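Branched-chain alpha-ketoacid decarboxylase (Lactococcus lactis, PDB 2VBF) probably decarboxylates branched-chain and aromatic alpha-keto acids to aldehydes, using thiamine diphosphate and a magnesium ion bound in each subunit. Local coordinates at residues 153-158 / 173-178; 445-450 / 530-535; 505-510 / 515-520. One frame throughout, in Å; residues are numbered along the deposited sequence.

Contact 1. Residues 153-158 / 173-178; sequences VTAART and LSQLLK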
# COMPACT_ATOMS: atom_id res chain seq x y z
N VAL A 153 7.95 8.57 -10.83
CA VAL A 153 7.85 9.09 -9.48
C VAL A 153 9.23 9.17 -8.78
O VAL A 153 9.32 9.27 -7.56
CB VAL A 153 6.83 8.26 -8.64
CG1 VAL A 153 5.43 8.41 -9.21
CG2 VAL A 153 7.24 6.78 -8.57
N THR A 154 10.30 9.16 -9.58
CA THR A 154 11.64 9.35 -9.03
C THR A 154 12.46 10.29 -9.92
O THR A 154 12.31 10.29 -11.14
CB THR A 154 12.39 7.99 -8.91
OG1 THR A 154 12.32 7.29 -10.16
CG2 THR A 154 11.81 7.09 -7.78
N ALA A 155 13.30 11.11 -9.30
CA ALA A 155 14.20 11.99 -10.05
C ALA A 155 15.39 11.23 -10.62
O ALA A 155 15.97 11.63 -11.63
CB ALA A 155 14.69 13.10 -9.17
N ALA A 156 15.77 10.16 -9.93
CA ALA A 156 16.87 9.32 -10.37
C ALA A 156 16.72 7.94 -9.75
O ALA A 156 16.10 7.79 -8.69
CB ALA A 156 18.21 9.94 -9.95
N ARG A 157 17.29 6.94 -10.41
CA ARG A 157 17.20 5.56 -9.95
C ARG A 157 18.42 4.78 -10.40
O ARG A 157 19.00 5.07 -11.45
CB ARG A 157 15.93 4.91 -10.48
CG ARG A 157 15.88 4.69 -11.98
CD ARG A 157 14.45 4.76 -12.50
NE ARG A 157 13.96 6.10 -12.32
CZ ARG A 157 14.25 7.14 -13.11
NH1 ARG A 157 14.99 7.00 -14.20
NH2 ARG A 157 13.76 8.33 -12.81
N THR A 158 18.82 3.78 -9.60
CA THR A 158 19.98 2.97 -9.93
C THR A 158 19.86 1.53 -9.46
O THR A 158 19.29 1.27 -8.39
CB THR A 158 21.29 3.59 -9.35
OG1 THR A 158 22.45 2.85 -9.80
CG2 THR A 158 21.26 3.61 -7.82
N LEU A 173 22.17 10.52 -5.15
CA LEU A 173 22.06 11.40 -3.99
C LEU A 173 22.39 12.85 -4.34
O LEU A 173 21.85 13.77 -3.74
CB LEU A 173 22.91 10.91 -2.82
CG LEU A 173 22.54 9.53 -2.27
CD1 LEU A 173 23.44 9.14 -1.12
CD2 LEU A 173 21.08 9.48 -1.82
N SER A 174 23.29 13.04 -5.31
CA SER A 174 23.54 14.38 -5.84
C SER A 174 22.27 14.92 -6.51
O SER A 174 21.95 16.10 -6.34
CB SER A 174 24.72 14.37 -6.82
OG SER A 174 25.94 14.15 -6.12
N GLN A 175 21.55 14.06 -7.22
CA GLN A 175 20.25 14.44 -7.80
C GLN A 175 19.22 14.74 -6.70
O GLN A 175 18.44 15.68 -6.84
CB GLN A 175 19.72 13.38 -8.76
CG GLN A 175 18.65 13.88 -9.73
CD GLN A 175 19.17 14.87 -10.77
OE1 GLN A 175 20.38 15.20 -10.84
NE2 GLN A 175 18.27 15.33 -11.62
N LEU A 176 19.24 13.98 -5.61
CA LEU A 176 18.39 14.31 -4.46
C LEU A 176 18.68 15.73 -3.97
O LEU A 176 17.78 16.53 -3.75
CB LEU A 176 18.55 13.29 -3.34
CG LEU A 176 17.69 13.57 -2.10
CD1 LEU A 176 16.98 12.32 -1.64
CD2 LEU A 176 18.51 14.20 -0.98
N LEU A 177 19.96 16.05 -3.83
CA LEU A 177 20.38 17.43 -3.42
C LEU A 177 19.96 18.52 -4.41
O LEU A 177 19.51 19.59 -4.00
CB LEU A 177 21.89 17.47 -3.16
CG LEU A 177 22.30 16.75 -1.88
CD1 LEU A 177 23.82 16.58 -1.81
CD2 LEU A 177 21.77 17.49 -0.65
N LYS A 178 20.07 18.23 -5.70
CA LYS A 178 19.80 19.22 -6.75
C LYS A 178 18.32 19.58 -6.82
O LYS A 178 17.97 20.76 -6.93
CB LYS A 178 20.27 18.70 -8.11
CG LYS A 178 20.15 19.70 -9.27
CD LYS A 178 19.72 18.99 -10.56
CE LYS A 178 19.63 19.94 -11.76
NZ LYS A 178 20.98 20.38 -12.23

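Contact 2. Residues 445-450 / 530-535; sequences RHLLFI and SVMKEA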
# COMPACT_ATOMS: atom_id res chain seq x y z
N ARG A 445 6.67 19.90 19.40
CA ARG A 445 5.52 19.06 19.79
C ARG A 445 4.56 18.97 18.61
O ARG A 445 4.04 19.98 18.16
CB ARG A 445 4.78 19.61 21.02
CG ARG A 445 3.75 18.64 21.65
CD ARG A 445 4.38 17.85 22.77
NE ARG A 445 3.60 16.71 23.27
CZ ARG A 445 2.89 16.69 24.40
NH1 ARG A 445 2.79 17.77 25.17
NH2 ARG A 445 2.27 15.57 24.77
N HIS A 446 4.30 17.75 18.17
CA HIS A 446 3.38 17.49 17.08
C HIS A 446 1.96 17.27 17.55
O HIS A 446 1.71 16.46 18.47
CB HIS A 446 3.86 16.32 16.23
CG HIS A 446 5.01 16.66 15.35
ND1 HIS A 446 6.18 17.21 15.84
CD2 HIS A 446 5.19 16.54 14.01
CE1 HIS A 446 7.03 17.41 14.84
NE2 HIS A 446 6.44 17.03 13.72
N LEU A 447 1.05 18.00 16.92
CA LEU A 447 -0.38 17.87 17.09
C LEU A 447 -0.96 17.35 15.78
O LEU A 447 -0.86 18.02 14.75
CB LEU A 447 -1.00 19.22 17.44
CG LEU A 447 -0.84 19.70 18.89
CD1 LEU A 447 0.61 19.98 19.27
CD2 LEU A 447 -1.70 20.92 19.11
N LEU A 448 -1.53 16.14 15.82
CA LEU A 448 -2.16 15.50 14.66
C LEU A 448 -3.67 15.58 14.71
O LEU A 448 -4.28 15.23 15.71
CB LEU A 448 -1.76 14.02 14.60
CG LEU A 448 -2.43 13.16 13.52
CD1 LEU A 448 -2.05 13.66 12.12
CD2 LEU A 448 -2.08 11.70 13.70
N PHE A 449 -4.26 16.00 13.59
CA PHE A 449 -5.69 15.96 13.39
C PHE A 449 -5.95 15.05 12.20
O PHE A 449 -5.61 15.40 11.06
CB PHE A 449 -6.23 17.36 13.15
CG PHE A 449 -5.99 18.29 14.31
CD1 PHE A 449 -6.90 18.35 15.36
CD2 PHE A 449 -4.83 19.04 14.39
CE1 PHE A 449 -6.67 19.18 16.45
CE2 PHE A 449 -4.60 19.87 15.47
CZ PHE A 449 -5.52 19.94 16.50
N ILE A 450 -6.54 13.90 12.48
CA ILE A 450 -6.84 12.89 11.48
C ILE A 450 -8.27 12.38 11.64
O ILE A 450 -8.75 12.21 12.76
CB ILE A 450 -5.80 11.73 11.53
CG1 ILE A 450 -6.02 10.76 10.36
CG2 ILE A 450 -5.83 10.99 12.88
CD1 ILE A 450 -4.85 9.78 10.18
N SER A 530 -10.08 21.32 28.36
CA SER A 530 -9.46 20.62 29.50
C SER A 530 -8.39 19.64 29.04
O SER A 530 -7.26 19.67 29.53
CB SER A 530 -10.52 19.89 30.34
OG SER A 530 -9.94 19.15 31.42
N VAL A 531 -8.75 18.78 28.09
CA VAL A 531 -7.83 17.75 27.61
C VAL A 531 -6.67 18.35 26.81
O VAL A 531 -5.53 17.89 26.92
CB VAL A 531 -8.56 16.70 26.73
CG1 VAL A 531 -7.56 15.73 26.16
CG2 VAL A 531 -9.62 15.97 27.55
N MET A 532 -6.94 19.36 26.00
CA MET A 532 -5.88 20.03 25.25
C MET A 532 -4.82 20.63 26.17
O MET A 532 -3.63 20.46 25.94
CB MET A 532 -6.46 21.12 24.34
CG MET A 532 -5.41 22.04 23.77
SD MET A 532 -4.36 21.25 22.55
CE MET A 532 -5.29 21.79 21.12
N LYS A 533 -5.26 21.33 27.22
CA LYS A 533 -4.34 21.95 28.17
C LYS A 533 -3.55 20.89 28.94
O LYS A 533 -2.34 21.02 29.16
CB LYS A 533 -5.11 22.83 29.15
CG LYS A 533 -5.67 24.08 28.53
CD LYS A 533 -6.42 24.89 29.58
CE LYS A 533 -6.72 26.29 29.09
NZ LYS A 533 -7.43 27.10 30.14
N GLU A 534 -4.26 19.84 29.35
CA GLU A 534 -3.69 18.68 30.04
C GLU A 534 -2.59 18.08 29.16
O GLU A 534 -1.46 17.87 29.61
CB GLU A 534 -4.81 17.67 30.30
CG GLU A 534 -4.44 16.38 31.03
CD GLU A 534 -5.59 15.36 31.04
OE1 GLU A 534 -6.69 15.68 30.53
OE2 GLU A 534 -5.39 14.24 31.55
N ALA A 535 -2.93 17.82 27.90
CA ALA A 535 -1.99 17.25 26.92
C ALA A 535 -0.76 18.15 26.74
O ALA A 535 0.38 17.68 26.87
CB ALA A 535 -2.68 17.01 25.57

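Contact 3. Residues 505-510 / 515-520; sequences KLPETF and DRVVSK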
# COMPACT_ATOMS: atom_id res chain seq x y z
N LYS A 505 -9.68 3.30 22.55
CA LYS A 505 -9.13 2.08 23.11
C LYS A 505 -8.00 1.47 22.28
O LYS A 505 -7.41 0.46 22.67
CB LYS A 505 -10.26 1.05 23.29
CG LYS A 505 -11.43 1.53 24.14
CD LYS A 505 -11.01 2.05 25.51
CE LYS A 505 -12.23 2.55 26.28
NZ LYS A 505 -11.87 3.04 27.64
N LEU A 506 -7.67 2.08 21.14
CA LEU A 506 -6.58 1.56 20.30
C LEU A 506 -5.22 1.45 21.01
O LEU A 506 -4.58 0.39 20.95
CB LEU A 506 -6.49 2.36 18.99
CG LEU A 506 -7.63 2.06 18.00
CD1 LEU A 506 -7.71 3.14 16.92
CD2 LEU A 506 -7.49 0.65 17.37
N PRO A 507 -4.74 2.54 21.65
CA PRO A 507 -3.42 2.41 22.29
C PRO A 507 -3.31 1.24 23.27
O PRO A 507 -2.34 0.49 23.23
CB PRO A 507 -3.22 3.76 22.98
CG PRO A 507 -4.10 4.72 22.17
CD PRO A 507 -5.30 3.89 21.80
N GLU A 508 -4.31 1.06 24.13
CA GLU A 508 -4.31 -0.07 25.07
C GLU A 508 -4.23 -1.40 24.33
O GLU A 508 -3.44 -2.29 24.69
CB GLU A 508 -5.59 -0.04 25.92
CG GLU A 508 -5.70 -1.17 26.92
CD GLU A 508 -7.02 -1.13 27.69
OE1 GLU A 508 -8.08 -0.97 27.05
OE2 GLU A 508 -6.98 -1.29 28.93
N THR A 509 -5.05 -1.55 23.29
CA THR A 509 -5.11 -2.79 22.53
C THR A 509 -3.79 -3.06 21.80
O THR A 509 -3.39 -4.21 21.63
CB THR A 509 -6.31 -2.77 21.57
OG1 THR A 509 -7.51 -2.75 22.34
CG2 THR A 509 -6.32 -3.98 20.65
N PHE A 510 -3.09 -1.99 21.41
CA PHE A 510 -1.81 -2.09 20.71
C PHE A 510 -0.60 -2.12 21.66
O PHE A 510 0.55 -2.03 21.20
CB PHE A 510 -1.69 -0.95 19.68
CG PHE A 510 -2.50 -1.18 18.42
CD1 PHE A 510 -3.87 -1.36 18.47
CD2 PHE A 510 -1.88 -1.18 17.18
CE1 PHE A 510 -4.61 -1.56 17.30
CE2 PHE A 510 -2.61 -1.39 16.02
CZ PHE A 510 -3.98 -1.58 16.08
N ASP A 515 1.15 5.03 31.55
CA ASP A 515 2.34 5.87 31.72
C ASP A 515 3.01 6.25 30.38
O ASP A 515 4.01 6.97 30.36
CB ASP A 515 3.36 5.21 32.65
CG ASP A 515 3.93 3.93 32.09
OD1 ASP A 515 3.15 3.03 31.75
OD2 ASP A 515 5.18 3.82 32.01
N ARG A 516 2.47 5.74 29.27
CA ARG A 516 3.01 6.02 27.93
C ARG A 516 1.99 6.83 27.12
O ARG A 516 2.30 7.91 26.59
CB ARG A 516 3.34 4.70 27.22
CG ARG A 516 3.75 4.82 25.74
CD ARG A 516 5.25 5.00 25.55
NE ARG A 516 5.76 6.13 26.32
CZ ARG A 516 5.76 7.41 25.92
NH1 ARG A 516 5.27 7.77 24.74
NH2 ARG A 516 6.25 8.34 26.73
N VAL A 517 0.78 6.31 27.02
CA VAL A 517 -0.31 6.97 26.30
C VAL A 517 -1.49 7.26 27.21
O VAL A 517 -1.96 6.36 27.92
CB VAL A 517 -0.83 6.10 25.13
CG1 VAL A 517 -1.82 6.91 24.28
CG2 VAL A 517 0.34 5.60 24.29
N VAL A 518 -1.97 8.50 27.16
CA VAL A 518 -3.21 8.90 27.81
C VAL A 518 -4.32 9.00 26.76
O VAL A 518 -4.23 9.81 25.81
CB VAL A 518 -3.06 10.26 28.52
CG1 VAL A 518 -4.37 10.64 29.19
CG2 VAL A 518 -1.92 10.20 29.53
N SER A 519 -5.37 8.21 26.94
CA SER A 519 -6.48 8.17 26.00
C SER A 519 -7.74 8.82 26.57
O SER A 519 -8.04 8.66 27.76
CB SER A 519 -6.76 6.74 25.57
OG SER A 519 -5.60 6.18 24.97
N LYS A 520 -8.47 9.53 25.71
CA LYS A 520 -9.62 10.34 26.09
C LYS A 520 -10.72 10.27 25.05
O LYS A 520 -10.44 10.09 23.87
CB LYS A 520 -9.22 11.82 26.20
CG LYS A 520 -8.08 12.14 27.12
CD LYS A 520 -8.48 12.03 28.57
CE LYS A 520 -7.40 12.60 29.47
NZ LYS A 520 -7.81 12.52 30.90
O HOH W 1 -6.37 3.02 24.99

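Contact 1. Residues 153-158 / 173-178
A156 and Q175 bring the two backbones nearest each other, with A156 CA 6.7 Å from Q175 CA, where the chain entering strand 156-159 passes beside helix 165-179. Residues 173-178 form regular helix, its turns closed by bonds such as K178 N to S174 O (2.9 Å). No hydrogen bond crosses to 153-158; on that side the backbone of T158 pairs with Y184 and N186 of strand 183-188. Strand 156-159, helix 165-179 and strand 183-188 make up a beta-alpha-beta unit at one edge of the N-terminal parallel sheet, and this contact packs its helix against the start of its first strand and the residue leading into it.

Both alanines point their methyls at the helix, and Q175 answers with its methylenes. A156 CB lies 3.9 Å from Q175 CB, while Q175 CG stands 4.1 Å from A155 CB and 4.0 Å from A155 O. Q175 CG is anti to the backbone N (chi1 -161°), which swings it alongside the alanines; the bend at chi2 then carries the amide beyond them.

The R157 guanidinium bonds within its own segment, gripping T154 OG1 side-on, in plane, through NE (3.0 Å) and NH2 (3.2 Å). T154 OG1 also bonds to H150 O, so the hydroxyl meets two residues. A polar tie from strand to helix comes from the R157 backbone, whose O bonds to R171 NH2.

Between these two segments the chemistry is purely van der Waals: small methyls let the helix lie close, and the polar glutamine meets them only with its aliphatic stem.

Contact 2. Residues 445-450 / 530-535
R445 reaches from the start of strand 445-451 to the last turns of helix 525-537, and its NH1 donates to A535 O at 3.0 Å. CG is anti to the backbone N (chi1 -168°) and the chain bends at chi2, which sends the guanidinium across to the helix. The carbonyl oxygen sits at the guanidinium edge, somewhat out of its plane, and the bond is moderately bent (146° at the hydrogen). At the acceptor end, the donor is tilted from the carbonyl plane. The other nitrogens are used as well: NE bonds to N471 O, and NH2 makes a weak bond to D538 O.

Farther along the strand the contact turns apolar. L447 points toward the helix and offers its CD2 branch. M532 does not aim its CB straight at the strand, but its chain bends at chi2 (70°) and brings the terminal methyl round, so that M532 CE lies 4.2 Å from L447 CD2. F475 of the neighbouring strand 473-478 packs against M532 and also meets the ring of F449.

A leucine in place of R445 would probably leave A535 O and N471 O without this donor and the strand without its polar tie to the helix.

The helix lies over strands 473-478 and 542-548 and meets strand 445-451 through long side chains: a buried methyl contact from M532, and the positive group of R445 near the helix C-terminus, where the charge is likely to be favoured by the helix dipole.

Contact 3. Residues 505-510 / 515-520
P507 stands with its ring against two side chains of the edge strand, V517 and S519, which project from the same side of strand 517-522 with V518 turned the other way between them. Proline and valine cross at about a right angle. The touching branch of the valine is CG1, anti to the backbone N (chi1 -172°); it lies 3.7 Å from P507 CB and 3.8 Å from P507 CG, so one methyl spans a side of the ring. V517 CB backs it up, 4.0 Å from P507 CB.

S519 meets the same ring at its outer corner. With its hydroxyl anti to the carbonyl carbon (chi1 -59°), S519 OG comes 3.5 Å from P507 CG and stays farther from both flanking ring carbons. This is a van der Waals contact; no hydrogen bond crosses directly between the segments. S519 OG also hydrogen-bonds to a water at 3.3 Å, and that water accepts from E508 N at 3.0 Å. E508 N belongs to the first turn of the short helix 506-509, where no preceding turn supplies a carbonyl, and the water fills that role while tying helix to strand.

W544 of the adjacent strand 542-548 touches P507, V517 and S519 alike, and A512 in the intervening loop packs on the first two. The helix also lies at the dimer interface: T509 OG1 hydrogen-bonds to T509 OG1 of the second subunit, and the ring of F510 meets that of W501 of the second subunit.

Chemically, the contact is an apolar ring packed across a valine methyl and a serine hydroxyl, with a water bridging helix and strand beside it; the helix also packs on the second subunit.

Contact 1 comes first along the chain and stands apart: it belongs to the N-terminal parallel sheet, with its centre about 37 Å from that of contact 2 and about 40 Å from that of contact 3, across the middle of the chain. Contacts 2 and 3 share the C-terminal parallel sheet, their centres about 14 Å apart. Both segments of contact 3 fall in the sequence between 445-450 and 530-535. Strand 517-522 runs on to helix 525-537, and the two contacts meet in a salt bridge, K520 NZ to E534 OE2 at 3.0 Å. Both sheets have strand order 2-1-3-4-6-5, as in the related pyrimidine- and diphosphate-binding domains of thiamine diphosphate enzymes; all three contacts lie away from the cofactor site.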